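Local structure of phosphatidylserine synthase (Haemophilus influenzae, 3HSI) at residues N282-L287 / L382-W387. The protein is a bacterial phosphatidylserine synthase of the phospholipase D superfamily, with two PLD-like halves in one chain. Residues are numbered along the deposited sequence.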
loop_
_atom_site.group_PDB
_atom_site.type_symbol
_atom_site.label_atom_id
_atom_site.label_comp_id
_atom_site.label_asym_id
_atom_site.label_seq_id
_atom_site.Cartn_x
_atom_site.Cartn_y
_atom_site.Cartn_z
ATOM N N ASN C 282 11.579 -11.026 -8.794
ATOM C CA ASN C 282 11.198 -10.029 -7.753
ATOM C C ASN C 282 10.405 -10.682 -6.631
ATOM O O ASN C 282 9.256 -10.323 -6.427
ATOM C CB ASN C 282 10.392 -8.854 -8.376
ATOM C CG ASN C 282 10.124 -7.716 -7.377
ATOM O OD1 ASN C 282 10.975 -7.388 -6.553
ATOM N ND2 ASN C 282 8.933 -7.111 -7.456
ATOM N N PHE C 283 11.030 -11.628 -5.909
ATOM C CA PHE C 283 10.339 -12.388 -4.856
ATOM C C PHE C 283 10.059 -11.521 -3.638
ATOM O O PHE C 283 10.857 -10.644 -3.302
ATOM C CB PHE C 283 11.119 -13.645 -4.426
ATOM C CG PHE C 283 11.232 -14.677 -5.500
ATOM C CD1 PHE C 283 10.105 -15.320 -5.979
ATOM C CD2 PHE C 283 12.467 -15.026 -6.018
ATOM C CE1 PHE C 283 10.202 -16.275 -7.030
ATOM C CE2 PHE C 283 12.576 -15.979 -7.031
ATOM C CZ PHE C 283 11.436 -16.597 -7.550
ATOM N N PRO C 284 8.920 -11.767 -2.985
ATOM C CA PRO C 284 8.703 -11.239 -1.661
ATOM C C PRO C 284 9.865 -11.679 -0.784
ATOM O O PRO C 284 10.412 -12.761 -1.004
ATOM C CB PRO C 284 7.409 -11.930 -1.196
ATOM C CG PRO C 284 6.853 -12.609 -2.373
ATOM C CD PRO C 284 7.930 -12.795 -3.365
ATOM N N ARG C 285 10.263 -10.837 0.181
ATOM C CA ARG C 285 11.334 -11.176 1.125
ATOM C C ARG C 285 11.110 -12.508 1.795
ATOM O O ARG C 285 12.058 -13.256 1.980
ATOM C CB ARG C 285 11.544 -10.061 2.219
ATOM N N THR C 286 9.868 -12.816 2.165
ATOM C CA THR C 286 9.573 -14.095 2.819
ATOM C C THR C 286 9.972 -15.279 1.919
ATOM O O THR C 286 10.410 -16.287 2.425
ATOM C CB THR C 286 8.065 -14.240 3.272
ATOM O OG1 THR C 286 7.877 -15.506 3.937
ATOM C CG2 THR C 286 7.078 -14.180 2.067
ATOM N N LEU C 287 9.823 -15.149 0.603
ATOM C CA LEU C 287 10.145 -16.256 -0.292
ATOM C C LEU C 287 11.644 -16.314 -0.542
ATOM O O LEU C 287 12.217 -17.401 -0.741
ATOM C CB LEU C 287 9.363 -16.159 -1.613
ATOM C CG LEU C 287 7.875 -16.545 -1.543
ATOM C CD1 LEU C 287 7.343 -16.833 -2.931
ATOM C CD2 LEU C 287 7.586 -17.740 -0.622
ATOM N N LEU C 382 4.372 -14.196 -7.787
ATOM C CA LEU C 382 5.421 -14.392 -6.779
ATOM C C LEU C 382 6.218 -13.109 -6.530
ATOM O O LEU C 382 7.468 -13.108 -6.492
ATOM C CB LEU C 382 6.346 -15.542 -7.191
ATOM C CG LEU C 382 5.595 -16.884 -7.280
ATOM C CD1 LEU C 382 6.450 -17.980 -7.955
ATOM C CD2 LEU C 382 5.163 -17.301 -5.878
ATOM N N ASN C 383 5.484 -12.008 -6.358
ATOM C CA ASN C 383 6.086 -10.699 -6.058
ATOM C C ASN C 383 5.398 -10.021 -4.863
ATOM O O ASN C 383 4.323 -10.445 -4.472
ATOM C CB ASN C 383 6.074 -9.816 -7.320
ATOM C CG ASN C 383 4.673 -9.501 -7.838
ATOM O OD1 ASN C 383 3.638 -9.944 -7.308
ATOM N ND2 ASN C 383 4.635 -8.723 -8.891
ATOM N N PRO C 384 6.000 -8.961 -4.279
ATOM C CA PRO C 384 5.310 -8.298 -3.163
ATOM C C PRO C 384 3.876 -7.778 -3.428
ATOM O O PRO C 384 3.086 -7.779 -2.486
ATOM C CB PRO C 384 6.234 -7.127 -2.827
ATOM C CG PRO C 384 7.627 -7.680 -3.270
ATOM C CD PRO C 384 7.310 -8.345 -4.550
ATOM N N ARG C 385 3.558 -7.327 -4.650
ATOM C CA ARG C 385 2.162 -6.948 -5.045
ATOM C C ARG C 385 1.183 -8.080 -4.771
ATOM O O ARG C 385 0.096 -7.875 -4.209
ATOM C CB ARG C 385 2.047 -6.729 -6.569
ATOM C CG ARG C 385 2.444 -5.389 -7.099
ATOM C CD ARG C 385 1.750 -5.156 -8.440
ATOM N NE ARG C 385 0.327 -4.859 -8.246
ATOM C CZ ARG C 385 -0.146 -3.681 -7.857
ATOM N NH1 ARG C 385 0.690 -2.680 -7.607
ATOM N NH2 ARG C 385 -1.454 -3.498 -7.693
ATOM N N ALA C 386 1.551 -9.267 -5.263
ATOM C CA ALA C 386 0.769 -10.491 -5.051
ATOM C C ALA C 386 0.609 -10.796 -3.552
ATOM O O ALA C 386 -0.433 -11.279 -3.118
ATOM C CB ALA C 386 1.407 -11.653 -5.781
ATOM N N TRP C 387 1.607 -10.462 -2.747
ATOM C CA TRP C 387 1.512 -10.741 -1.305
ATOM C C TRP C 387 0.671 -9.759 -0.491
ATOM O O TRP C 387 0.420 -9.970 0.713
ATOM C CB TRP C 387 2.912 -10.858 -0.681
ATOM C CG TRP C 387 3.250 -12.281 -0.330
ATOM C CD1 TRP C 387 3.465 -12.792 0.924
ATOM C CD2 TRP C 387 3.385 -13.380 -1.244
ATOM N NE1 TRP C 387 3.726 -14.144 0.842
ATOM C CE2 TRP C 387 3.677 -14.525 -0.478
ATOM C CE3 TRP C 387 3.255 -13.509 -2.637
ATOM C CZ2 TRP C 387 3.859 -15.789 -1.062
ATOM C CZ3 TRP C 387 3.425 -14.761 -3.214
ATOM C CH2 TRP C 387 3.734 -15.877 -2.432
HETATM O O HOH W 1 9.181 -12.944 -8.655
#
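A proline ring can join an aromatic face by CH-pi contact, as where the N-terminus of helix 285-296 packs on the loop between strands 374-378 and 391-398 in the PLD-like domain. P284, the N-cap, lays CG over the W387 six-membered ring, 3.9 Å from its centroid and 21° off the normal. The indole, with chi1 between wells at -108°, also meets T286 and L287, while its NE1 is hydrogen-bonded to E264. L287, an m,t rotamer, carries CD1 to 3.7 Å from L382 CD2 and 3.8 Å from W387 CH2. N282 (chi1 t) brings ND2 to 3.5 Å from P384 CD while hydrogen-bonding K455 O. Within residues 382-387, N383, with chi1 p, directs OD1 forward to accept from A386 N (3.0 Å), an Asx motif. CA-H...O contacts join F283 CA to L382 O (3.4 Å) and N383 CA to N282 O (3.2 Å); a water accepts from N282 N (3.1 Å) and lies 2.8 Å from L382 O. Direct cohesion therefore rests on shape, apolar packing and weak C-H interactions, with a water positioned to link the backbones.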